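Peptidoglycan-recognition protein SA (Drosophila melanogaster, PDB 1SXR) recognises peptidoglycan of Gram-positive bacteria as an innate immune receptor and switches on the Toll pathway in Drosophila. Local coordinates at residues R18-K23 against I85-T90; A63-Q66 against D70-D73; I109-N114 against K118-A123; C134-Q137 against S142-Y145; G150-S155 against P171-N176. One frame throughout, in Å; residues are numbered along the deposited sequence. Where two conformers were deposited one is given.

Interaction 1 of 5, residues R18-K23 against I85-T90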
# COMPACT_ATOMS: atom_id res chain seq x y z
N ARG A 18 -9.22 11.58 -7.97
CA ARG A 18 -10.45 12.13 -8.56
C ARG A 18 -11.51 11.08 -8.91
O ARG A 18 -12.72 11.30 -8.73
CB ARG A 18 -10.09 12.92 -9.83
CG ARG A 18 -11.18 12.95 -10.92
CD ARG A 18 -10.74 13.59 -12.24
NE ARG A 18 -10.06 14.86 -11.99
CZ ARG A 18 -9.31 15.52 -12.88
NH1 ARG A 18 -9.15 15.05 -14.11
NH2 ARG A 18 -8.73 16.65 -12.53
N GLN A 19 -11.05 9.94 -9.40
CA GLN A 19 -11.96 8.91 -9.86
C GLN A 19 -12.68 8.23 -8.72
O GLN A 19 -13.75 7.67 -8.93
CB GLN A 19 -11.21 7.88 -10.70
CG GLN A 19 -10.62 8.44 -11.98
CD GLN A 19 -9.91 7.37 -12.76
OE1 GLN A 19 -8.71 7.19 -12.62
NE2 GLN A 19 -10.67 6.63 -13.58
N TRP A 20 -12.10 8.26 -7.52
CA TRP A 20 -12.83 7.75 -6.35
C TRP A 20 -13.36 8.83 -5.43
O TRP A 20 -13.92 8.54 -4.36
CB TRP A 20 -12.07 6.66 -5.57
CG TRP A 20 -10.68 6.95 -5.04
CD1 TRP A 20 -9.49 6.62 -5.62
CD2 TRP A 20 -10.33 7.51 -3.75
NE1 TRP A 20 -8.44 6.98 -4.82
CE2 TRP A 20 -8.92 7.52 -3.66
CE3 TRP A 20 -11.07 8.04 -2.67
CZ2 TRP A 20 -8.23 8.02 -2.53
CZ3 TRP A 20 -10.37 8.55 -1.55
CH2 TRP A 20 -8.98 8.54 -1.50
N GLY A 21 -13.23 10.08 -5.84
CA GLY A 21 -13.82 11.17 -5.06
C GLY A 21 -12.95 11.63 -3.90
O GLY A 21 -13.43 12.25 -2.94
N GLY A 22 -11.67 11.31 -3.99
CA GLY A 22 -10.74 11.65 -2.91
C GLY A 22 -10.33 13.12 -2.96
O GLY A 22 -10.43 13.78 -4.01
N LYS A 23 -9.87 13.62 -1.82
CA LYS A 23 -9.46 15.01 -1.66
C LYS A 23 -7.95 15.15 -1.87
O LYS A 23 -7.21 14.17 -1.79
CB LYS A 23 -9.78 15.51 -0.24
CG LYS A 23 -11.28 15.55 0.02
CD LYS A 23 -11.66 16.16 1.35
CE LYS A 23 -13.14 16.55 1.32
NZ LYS A 23 -13.82 16.50 2.65
N ILE A 85 -9.09 -3.88 -8.47
CA ILE A 85 -8.84 -2.48 -8.79
C ILE A 85 -7.75 -1.93 -7.89
O ILE A 85 -7.75 -2.16 -6.66
CB ILE A 85 -10.10 -1.64 -8.65
CG1 ILE A 85 -11.14 -2.07 -9.67
CG2 ILE A 85 -9.79 -0.13 -8.78
CD1 ILE A 85 -12.43 -1.34 -9.51
N VAL A 86 -6.84 -1.18 -8.50
CA VAL A 86 -5.80 -0.49 -7.76
C VAL A 86 -6.22 0.95 -7.58
O VAL A 86 -6.47 1.64 -8.57
CB VAL A 86 -4.46 -0.55 -8.51
CG1 VAL A 86 -3.40 0.29 -7.79
CG2 VAL A 86 -3.98 -2.02 -8.65
N TYR A 87 -6.33 1.40 -6.33
CA TYR A 87 -6.75 2.77 -6.04
C TYR A 87 -5.52 3.59 -5.65
O TYR A 87 -4.70 3.14 -4.84
CB TYR A 87 -7.76 2.79 -4.88
CG TYR A 87 -8.99 1.99 -5.18
CD1 TYR A 87 -10.07 2.58 -5.85
CD2 TYR A 87 -9.07 0.64 -4.83
CE1 TYR A 87 -11.23 1.84 -6.14
CE2 TYR A 87 -10.23 -0.10 -5.11
CZ TYR A 87 -11.28 0.50 -5.77
OH TYR A 87 -12.40 -0.25 -6.04
N GLU A 88 -5.37 4.77 -6.25
CA GLU A 88 -4.32 5.69 -5.81
C GLU A 88 -4.62 6.21 -4.40
O GLU A 88 -5.69 6.76 -4.15
CB GLU A 88 -4.25 6.88 -6.77
CG GLU A 88 -3.15 7.88 -6.39
CD GLU A 88 -3.08 9.09 -7.33
OE1 GLU A 88 -4.14 9.69 -7.66
OE2 GLU A 88 -1.94 9.44 -7.73
N GLY A 89 -3.67 6.02 -3.49
CA GLY A 89 -3.73 6.68 -2.18
C GLY A 89 -2.85 7.90 -2.26
O GLY A 89 -3.14 8.88 -2.98
N THR A 90 -1.75 7.85 -1.54
CA THR A 90 -0.73 8.86 -1.64
C THR A 90 -0.13 8.93 -3.05
O THR A 90 0.25 10.00 -3.51
CB THR A 90 0.31 8.58 -0.55
OG1 THR A 90 -0.18 9.10 0.71
CG2 THR A 90 1.56 9.37 -0.81
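The indole of Trp20 meets the phenol ring of Tyr87 in an offset edge-to-face pair: the edge of Tyr87 is turned toward the face of the five-membered ring of Trp20, with the planes at 82° and the centroids 6.0 Å apart. Their closest approach is CD1 of Trp20 to CD1 of Tyr87, at 4.1 Å. One face of the indole carries CA of Gly22, 3.4 Å above the plane and near the rim, and one face of the Tyr87 ring carries CG2 of Ile85. At the indole edge, almost in its plane, lies the carbonyl O of Glu88, which takes the hydrogen bond from Trp20 NE1 at 2.8 Å. This bond is bent, 140° at the hydrogen, yet it helps hold the buried ring's rotation and satisfies its N-H. Trp20 CG stands between its own N and carbonyl carbon (chi1 57°), which sends the ring across to the strand. Gly21, with positive phi, closes the short helix in a Schellman motif. Helix 50-67 flanks both rings, with Leu58 touching each, and strand 86-88, bonded to Lys15 of edge strand 14-15 and to Leu79 of strand 78-80, ties helix 17-20 to the central sheet.

Interaction 2 of 5, residues A63-Q66 against D70-D73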
# COMPACT_ATOMS: atom_id res chain seq x y z
N ALA A 63 -10.52 10.70 5.25
CA ALA A 63 -10.96 11.63 6.29
C ALA A 63 -10.41 11.24 7.65
O ALA A 63 -9.96 12.09 8.42
CB ALA A 63 -12.47 11.67 6.34
N TYR A 64 -10.47 9.97 7.98
CA TYR A 64 -9.90 9.52 9.25
C TYR A 64 -8.38 9.78 9.27
O TYR A 64 -7.83 10.33 10.22
CB TYR A 64 -10.21 8.03 9.43
CG TYR A 64 -9.62 7.40 10.66
CD1 TYR A 64 -9.94 7.85 11.92
CD2 TYR A 64 -8.78 6.31 10.53
CE1 TYR A 64 -9.37 7.22 13.06
CE2 TYR A 64 -8.24 5.69 11.62
CZ TYR A 64 -8.52 6.14 12.87
OH TYR A 64 -7.93 5.48 13.94
N HIS A 65 -7.68 9.40 8.21
CA HIS A 65 -6.24 9.61 8.21
C HIS A 65 -5.83 11.08 8.25
O HIS A 65 -4.92 11.45 8.98
CB HIS A 65 -5.64 8.95 6.97
CG HIS A 65 -5.62 7.46 7.07
ND1 HIS A 65 -4.90 6.65 6.20
CD2 HIS A 65 -6.21 6.63 7.96
CE1 HIS A 65 -5.07 5.39 6.55
NE2 HIS A 65 -5.86 5.35 7.62
N GLN A 66 -6.49 11.92 7.46
CA GLN A 66 -6.16 13.35 7.42
C GLN A 66 -6.59 14.10 8.66
O GLN A 66 -5.82 14.94 9.15
CB GLN A 66 -6.79 14.01 6.19
CG GLN A 66 -6.05 13.65 4.91
CD GLN A 66 -6.65 14.35 3.68
OE1 GLN A 66 -7.87 14.49 3.58
NE2 GLN A 66 -5.78 14.79 2.76
N ASP A 70 -3.86 12.92 11.57
CA ASP A 70 -3.00 14.06 11.25
C ASP A 70 -1.98 13.76 10.15
O ASP A 70 -0.88 14.34 10.12
CB ASP A 70 -2.27 14.57 12.50
CG ASP A 70 -3.22 15.07 13.56
OD1 ASP A 70 -4.33 15.52 13.21
OD2 ASP A 70 -2.95 15.04 14.78
N PHE A 71 -2.34 12.85 9.25
CA PHE A 71 -1.51 12.58 8.09
C PHE A 71 -1.89 13.54 6.95
O PHE A 71 -2.96 14.15 6.97
CB PHE A 71 -1.74 11.16 7.58
CG PHE A 71 -1.43 10.08 8.56
CD1 PHE A 71 -0.55 10.30 9.61
CD2 PHE A 71 -1.99 8.81 8.39
CE1 PHE A 71 -0.27 9.28 10.51
CE2 PHE A 71 -1.71 7.78 9.29
CZ PHE A 71 -0.86 8.03 10.34
N ASN A 72 -1.02 13.64 5.95
CA ASN A 72 -1.28 14.56 4.85
C ASN A 72 -2.28 13.97 3.86
O ASN A 72 -2.94 14.70 3.14
CB ASN A 72 0.03 14.93 4.14
CG ASN A 72 0.83 15.93 4.93
OD1 ASN A 72 0.26 16.83 5.55
ND2 ASN A 72 2.14 15.74 4.97
N ASP A 73 -2.41 12.64 3.87
CA ASP A 73 -3.26 11.95 2.90
C ASP A 73 -3.54 10.55 3.47
O ASP A 73 -3.00 10.17 4.54
CB ASP A 73 -2.53 11.87 1.56
CG ASP A 73 -3.47 11.80 0.38
OD1 ASP A 73 -4.65 11.43 0.56
OD2 ASP A 73 -3.07 12.04 -0.79
O HOH W 1 -3.57 16.47 8.87
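His65 and Phe71 pack edge to face just where helix 50-67 gives way to the following loop, the edge of Phe71 turned toward the imidazole face with the planes at 75°. CD2 of Phe71 sits 3.9 Å from His65 CB. In the backbone, Phe71 N donates to His65 O over 2.9 Å, which turns the loop back against the helix end, and CA of Gln66 points its hydrogen at Phe71 O, a CA-H...O contact. The tight part centres on Gln66. Its chain is extended beyond CG (chi2 -178°) and brings NE2 to Asn72 O at 2.9 Å, nearly straight at 171°; the oxygen lies close to the amide plane, whereas NE2 stands above the carbonyl plane of Asn72. A second acceptor, Pro24 O, also takes a bond from NE2. Replacing Gln66 by alanine removes this shared donor, which is likely to leave the carbonyls of Asn72 and Pro24 without it and the loop less firmly held to the helix. The looser side lies by exposed Asp70, where a water bridges the two segments, donating to Gln66 O at 2.7 Å and to Phe71 O at 3.1 Å. Asp73 directs its carboxylate to Lys17 in a salt bridge and to Gln62, while His65 ND1 pairs with Ser75 N. Residues 61-64 and 71-76 are inferred to bind peptidoglycan, so this mesh of amide, carbonyl and aromatic contacts is consistent with holding the two parts of that surface in a fixed relation.

Interaction 3 of 5, residues I109-N114 against K118-A123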
# COMPACT_ATOMS: atom_id res chain seq x y z
N ILE A 109 1.69 -0.59 0.04
CA ILE A 109 0.53 -1.09 -0.70
C ILE A 109 -0.35 -1.85 0.27
O ILE A 109 0.12 -2.81 0.90
CB ILE A 109 0.98 -2.01 -1.83
CG1 ILE A 109 1.89 -1.26 -2.81
CG2 ILE A 109 -0.21 -2.69 -2.54
CD1 ILE A 109 2.52 -2.19 -3.86
N ALA A 110 -1.61 -1.43 0.39
CA ALA A 110 -2.53 -2.11 1.29
C ALA A 110 -3.56 -2.88 0.51
O ALA A 110 -4.23 -2.31 -0.36
CB ALA A 110 -3.21 -1.12 2.23
N PHE A 111 -3.72 -4.15 0.87
CA PHE A 111 -4.90 -4.88 0.45
C PHE A 111 -6.09 -4.47 1.32
O PHE A 111 -5.99 -4.52 2.57
CB PHE A 111 -4.63 -6.36 0.60
CG PHE A 111 -3.66 -6.87 -0.43
CD1 PHE A 111 -4.10 -7.27 -1.70
CD2 PHE A 111 -2.30 -6.92 -0.14
CE1 PHE A 111 -3.18 -7.74 -2.64
CE2 PHE A 111 -1.38 -7.39 -1.10
CZ PHE A 111 -1.83 -7.81 -2.35
N ILE A 112 -7.19 -4.06 0.69
CA ILE A 112 -8.38 -3.66 1.44
C ILE A 112 -9.05 -4.91 2.04
O ILE A 112 -9.49 -5.80 1.31
CB ILE A 112 -9.37 -2.89 0.55
CG1 ILE A 112 -8.69 -1.63 -0.01
CG2 ILE A 112 -10.64 -2.57 1.35
CD1 ILE A 112 -9.55 -0.87 -1.03
N GLY A 113 -9.14 -4.96 3.37
CA GLY A 113 -9.76 -6.10 4.05
C GLY A 113 -8.87 -6.61 5.18
O GLY A 113 -7.86 -5.99 5.53
N ASN A 114 -9.27 -7.74 5.78
CA ASN A 114 -8.62 -8.26 6.97
C ASN A 114 -8.14 -9.64 6.62
O ASN A 114 -8.95 -10.56 6.45
CB ASN A 114 -9.61 -8.34 8.12
CG ASN A 114 -8.98 -8.84 9.40
OD1 ASN A 114 -7.87 -9.42 9.39
ND2 ASN A 114 -9.66 -8.60 10.52
N LYS A 118 -7.46 -15.34 5.98
CA LYS A 118 -7.77 -15.67 4.59
C LYS A 118 -6.90 -14.81 3.69
O LYS A 118 -6.29 -13.86 4.16
CB LYS A 118 -9.24 -15.36 4.29
CG LYS A 118 -9.58 -13.86 4.38
CD LYS A 118 -11.05 -13.56 4.10
CE LYS A 118 -11.25 -12.03 3.96
NZ LYS A 118 -12.68 -11.63 4.01
N LEU A 119 -6.88 -15.15 2.41
CA LEU A 119 -6.12 -14.37 1.43
C LEU A 119 -7.03 -13.40 0.70
O LEU A 119 -8.24 -13.61 0.61
CB LEU A 119 -5.49 -15.30 0.40
CG LEU A 119 -4.29 -16.15 0.80
CD1 LEU A 119 -3.88 -16.99 -0.39
CD2 LEU A 119 -3.14 -15.26 1.25
N PRO A 120 -6.44 -12.33 0.15
CA PRO A 120 -7.16 -11.51 -0.82
C PRO A 120 -7.58 -12.36 -2.01
O PRO A 120 -7.01 -13.45 -2.22
CB PRO A 120 -6.12 -10.47 -1.24
CG PRO A 120 -5.20 -10.38 -0.05
CD PRO A 120 -5.08 -11.83 0.41
N SER A 121 -8.51 -11.86 -2.80
CA SER A 121 -8.97 -12.55 -4.02
C SER A 121 -7.83 -12.79 -5.00
O SER A 121 -6.81 -12.09 -4.97
CB SER A 121 -10.03 -11.73 -4.71
OG SER A 121 -9.45 -10.58 -5.32
N ASP A 122 -8.00 -13.74 -5.90
CA ASP A 122 -6.98 -13.94 -6.92
C ASP A 122 -6.76 -12.66 -7.71
O ASP A 122 -5.61 -12.33 -8.06
CB ASP A 122 -7.40 -15.06 -7.88
CG ASP A 122 -7.22 -16.44 -7.29
OD1 ASP A 122 -6.66 -16.58 -6.18
OD2 ASP A 122 -7.61 -17.46 -7.89
N ALA A 123 -7.85 -11.95 -7.99
CA ALA A 123 -7.77 -10.71 -8.77
C ALA A 123 -6.92 -9.68 -8.02
O ALA A 123 -6.09 -9.01 -8.62
CB ALA A 123 -9.14 -10.18 -9.04
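CG of Pro120 meets the ring of Phe111 in an off-centre CH-pi contact, 4.1 Å from the ring centroid and 30° off the normal. CG comes nearest to Phe111 CD1, at 3.7 Å, with Pro120 CB close behind at 3.8 Å from the same atom. The two side chains cross at about a right angle, and the pyrrolidine meets the phenyl ring beside CG and CD1. Phe111 has its CG anti to the carbonyl carbon (chi1 -72°), a turn that lifts the ring off the strand toward the proline.

Farther along, the aliphatic part of Lys118 runs past the backbone of Asn114, with CE 3.7 Å from Asn114 O. Its extended chain carries NZ onward to a salt bridge with Glu47, so the methylenes supply the packing here and the charge is answered outside the contact. In the next shell, Asn114 OD1 accepts from Val116 N within the connecting loop. Gly113, with phi at 131°, has backbone angles that suit a residue lacking CB, and its N bonds to Thr43 OG1. Ser121 is the N-cap of helix 122-137, its OG bonded to Ala124 N.

The contact thus marks the crossing from strand 106-111 to helix 122-137: Phe111 touches Ala124 and Ala128 of that helix, Leu163 of helix 161-167 reaches both Phe111 and Pro120, and Ile40 of strand 35-42 also packs against Phe111.

Interaction 4 of 5, residues C134-Q137 against S142-Y145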
# COMPACT_ATOMS: atom_id res chain seq x y z
N CYS A 134 4.85 -3.13 -13.11
CA CYS A 134 4.67 -1.86 -13.78
C CYS A 134 5.54 -0.77 -13.14
O CYS A 134 6.17 0.03 -13.85
CB CYS A 134 3.19 -1.48 -13.73
SG CYS A 134 2.82 -0.02 -14.72
N GLY A 135 5.60 -0.75 -11.82
CA GLY A 135 6.46 0.21 -11.13
C GLY A 135 7.91 0.08 -11.53
O GLY A 135 8.62 1.08 -11.70
N VAL A 136 8.37 -1.16 -11.70
CA VAL A 136 9.76 -1.34 -12.13
C VAL A 136 9.93 -0.78 -13.55
O VAL A 136 10.89 -0.06 -13.84
CB VAL A 136 10.20 -2.80 -12.04
CG1 VAL A 136 11.53 -3.01 -12.75
CG2 VAL A 136 10.33 -3.23 -10.56
N GLN A 137 8.98 -1.10 -14.41
CA GLN A 137 9.05 -0.72 -15.81
C GLN A 137 9.07 0.80 -15.97
O GLN A 137 9.78 1.34 -16.84
CB GLN A 137 7.86 -1.34 -16.54
CG GLN A 137 7.80 -1.06 -18.02
CD GLN A 137 6.71 -1.85 -18.67
OE1 GLN A 137 6.84 -3.06 -18.85
NE2 GLN A 137 5.62 -1.19 -19.01
N SER A 142 13.07 0.18 -8.05
CA SER A 142 14.32 -0.34 -8.60
C SER A 142 14.07 -1.75 -9.14
O SER A 142 13.15 -2.46 -8.70
CB SER A 142 15.42 -0.35 -7.55
OG SER A 142 15.06 -1.12 -6.42
N GLU A 143 14.89 -2.17 -10.10
CA GLU A 143 14.71 -3.52 -10.64
C GLU A 143 14.95 -4.59 -9.56
O GLU A 143 14.40 -5.69 -9.67
CB GLU A 143 15.62 -3.72 -11.87
CG GLU A 143 15.20 -2.91 -13.11
CD GLU A 143 15.75 -3.48 -14.42
OE1 GLU A 143 16.87 -4.00 -14.41
OE2 GLU A 143 15.04 -3.39 -15.46
N ASP A 144 15.75 -4.29 -8.54
CA ASP A 144 15.99 -5.24 -7.46
C ASP A 144 15.36 -4.84 -6.13
O ASP A 144 15.93 -5.09 -5.06
CB ASP A 144 17.50 -5.50 -7.26
CG ASP A 144 18.28 -4.22 -7.02
OD1 ASP A 144 17.79 -3.11 -7.33
OD2 ASP A 144 19.42 -4.24 -6.50
N TYR A 145 14.17 -4.23 -6.19
CA TYR A 145 13.49 -3.77 -4.98
C TYR A 145 13.30 -4.91 -3.98
O TYR A 145 13.19 -6.08 -4.37
CB TYR A 145 12.13 -3.14 -5.30
CG TYR A 145 11.08 -4.10 -5.78
CD1 TYR A 145 10.27 -4.76 -4.87
CD2 TYR A 145 10.91 -4.37 -7.13
CE1 TYR A 145 9.30 -5.66 -5.30
CE2 TYR A 145 9.95 -5.25 -7.57
CZ TYR A 145 9.15 -5.90 -6.66
OH TYR A 145 8.21 -6.80 -7.11
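Val136 puts both its methyls into the turn that follows its helix. CG2 lies 3.6 Å from CE2 of Tyr145 and almost as near CD2, meeting the phenol obliquely along one side of the ring, and it also approaches the carbonyl O of Ser142 at 3.5 Å. CG1, anti to the backbone N (chi1 168°), goes the other way and rests 3.7 Å from CG of Glu143. One valine therefore straddles the turn, with the tyrosine ring on one branch and the aliphatic stem of the glutamate on the other.

The turn itself is type I, closed by Tyr145 N to Ser142 O at 3.2 Å. That same oxygen lies at the edge of the Tyr145 ring, in its plane. Tyr145 CG sits between its own N and carbonyl carbon (chi1 70°), which folds the ring back toward the helix. With only a methyl in place of the Val136 isopropyl group, as in an alanine, a gap is likely to open beside Tyr145 and the stem of Glu143 would probably lose its apolar support. The contact is partly buried: Tyr145 and Ser142 lie inside, and Glu143 is exposed.

Outside the pair, Tyr145 stacks on His172 and touches Val38, while Gly135 bonds to Leu141. Cys134 anchors the same helix end to Cys11 by a disulfide. This is apolar packing of a helix C-terminus on the tight turn leading into strand 145-149, the edge strand of the amidase-type mixed sheet.

Interaction 5 of 5, residues G150-S155 against P171-N176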
# COMPACT_ATOMS: atom_id res chain seq x y z
N GLY A 150 4.65 -5.21 6.61
CA GLY A 150 4.72 -4.23 7.68
C GLY A 150 5.22 -4.80 9.00
O GLY A 150 6.00 -4.17 9.70
N SER A 151 4.74 -6.00 9.32
CA SER A 151 5.03 -6.65 10.59
C SER A 151 6.51 -6.95 10.77
O SER A 151 6.99 -7.15 11.90
CB SER A 151 4.19 -7.92 10.74
OG SER A 151 4.54 -8.88 9.75
N GLN A 152 7.25 -6.95 9.66
CA GLN A 152 8.70 -7.25 9.77
C GLN A 152 9.49 -6.09 10.33
O GLN A 152 10.61 -6.28 10.81
CB GLN A 152 9.27 -7.65 8.41
CG GLN A 152 8.69 -8.92 7.85
CD GLN A 152 9.31 -9.26 6.52
OE1 GLN A 152 8.69 -9.10 5.47
NE2 GLN A 152 10.57 -9.74 6.54
N VAL A 153 8.93 -4.87 10.26
CA VAL A 153 9.70 -3.67 10.61
C VAL A 153 9.05 -2.73 11.64
O VAL A 153 9.74 -1.90 12.22
CB VAL A 153 10.10 -2.88 9.35
CG1 VAL A 153 11.03 -3.76 8.48
CG2 VAL A 153 8.85 -2.50 8.53
N ILE A 154 7.74 -2.85 11.86
CA ILE A 154 7.11 -2.08 12.94
C ILE A 154 6.22 -3.01 13.74
O ILE A 154 6.01 -4.17 13.37
CB ILE A 154 6.29 -0.84 12.41
CG1 ILE A 154 5.16 -1.30 11.48
CG2 ILE A 154 7.21 0.19 11.71
CD1 ILE A 154 4.26 -0.16 11.07
N SER A 155 5.73 -2.53 14.87
CA SER A 155 4.89 -3.34 15.74
C SER A 155 3.46 -3.36 15.23
O SER A 155 2.66 -2.48 15.55
CB SER A 155 4.92 -2.82 17.18
OG SER A 155 6.22 -2.96 17.74
N PRO A 171 8.75 -13.39 -5.43
CA PRO A 171 10.08 -12.92 -5.75
C PRO A 171 10.24 -11.56 -5.10
O PRO A 171 9.27 -10.81 -4.95
CB PRO A 171 10.07 -12.77 -7.28
CG PRO A 171 8.87 -13.55 -7.76
CD PRO A 171 7.89 -13.54 -6.62
N HIS A 172 11.46 -11.25 -4.70
CA HIS A 172 11.77 -9.96 -4.08
C HIS A 172 11.54 -9.95 -2.58
O HIS A 172 12.01 -9.03 -1.92
CB HIS A 172 11.01 -8.78 -4.73
CG HIS A 172 11.39 -8.51 -6.16
ND1 HIS A 172 12.39 -7.62 -6.50
CD2 HIS A 172 10.90 -9.00 -7.32
CE1 HIS A 172 12.50 -7.58 -7.82
NE2 HIS A 172 11.61 -8.41 -8.34
N TRP A 173 10.85 -10.94 -2.03
CA TRP A 173 10.70 -10.94 -0.57
C TRP A 173 12.05 -10.95 0.15
O TRP A 173 12.94 -11.75 -0.18
CB TRP A 173 9.81 -12.09 -0.05
CG TRP A 173 9.62 -12.00 1.44
CD1 TRP A 173 8.96 -11.00 2.12
CD2 TRP A 173 10.12 -12.89 2.44
NE1 TRP A 173 9.01 -11.23 3.47
CE2 TRP A 173 9.71 -12.38 3.71
CE3 TRP A 173 10.88 -14.06 2.41
CZ2 TRP A 173 10.04 -13.00 4.91
CZ3 TRP A 173 11.19 -14.70 3.61
CH2 TRP A 173 10.77 -14.17 4.84
N LEU A 174 12.18 -10.05 1.12
CA LEU A 174 13.38 -9.89 1.93
C LEU A 174 13.11 -10.34 3.36
O LEU A 174 12.25 -9.79 4.05
CB LEU A 174 13.84 -8.41 1.92
CG LEU A 174 15.04 -8.04 2.80
CD1 LEU A 174 16.33 -8.63 2.21
CD2 LEU A 174 15.18 -6.54 2.96
N SER A 175 13.85 -11.35 3.81
CA SER A 175 13.60 -11.95 5.11
C SER A 175 14.11 -11.14 6.29
O SER A 175 13.58 -11.25 7.39
CB SER A 175 14.19 -13.37 5.17
OG SER A 175 15.56 -13.35 4.80
N ASN A 176 15.12 -10.30 6.09
CA ASN A 176 15.77 -9.63 7.21
C ASN A 176 15.93 -8.12 7.06
O ASN A 176 17.05 -7.61 7.12
CB ASN A 176 17.14 -10.27 7.47
CG ASN A 176 18.16 -9.92 6.39
OD1 ASN A 176 17.85 -9.87 5.20
ND2 ASN A 176 19.40 -9.69 6.82
O HOH W 2 11.43 -10.46 9.35
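OE1 of Gln152 is gripped by two N-H groups, the indole NE1 of Trp173 across the contact and the backbone N of Ala149 from its own side of the chain. The Trp173 bond is 2.9 Å long with 151° at the hydrogen. NE1 stands above the carbonyl plane of the amide, OE1 lies at the ring edge but tilted from its plane, and the amide and indole planes are 37° apart.

The other end of the same amide works as a donor: NE2 reaches Leu174 O at 3.0 Å, in the plane of that carbonyl, and hands a further hydrogen to a water at 3.0 Å. The water in turn donates to Ser175 O, which ties the glutamine to one more link of the tail. With both ends engaged, the amide cannot easily flip, because turning it over would set NE2 against two donors and OE1 against an acceptor. The extended chain beyond CG (chi2 -179°) brings it across to the tail. Farther along the same indole edge, CZ2 of Trp173 comes within 3.7 Å of Gln152 NE2, and CA of Ser175 covers part of one indole face. At the root of the loop, Gly150 O accepts from both Val153 N and Ile154 N.

Tyr164 of helix 161-167 touches both Gln152 and Trp173. At the surface, one side-chain amide bonds to an indole and to backbone, fastening the chain after helix 161-167 onto the loop leaving edge strand 145-149, a loop that runs on to Thr156, an inferred peptidoglycan contact.

Overall arrangement
Interaction 1 touches both interaction 2 and interaction 3. Interactions 1 and 2, centres about 14 Å apart, meet where Thr90 packs on Asp73, and interaction 2 falls within the chain spanned by interaction 1. Toward interaction 3, Tyr87 of strand 86-88 packs against Ile112, just past strand 106-111 of the same sheet. Interactions 3 and 4 draw on opposite ends of helix 122-137, the centres of the two contacts about 22 Å apart. Interaction 4 meets interaction 5 through Tyr145 O and His172 ND1, 2.8 Å apart. Toward the inferred peptidoglycan surface, the side chains of Gln152, Asn114 and His65 lie about 8, 10 and 12 Å from that of Thr156, whereas interactions 1 and 4 sit away from it.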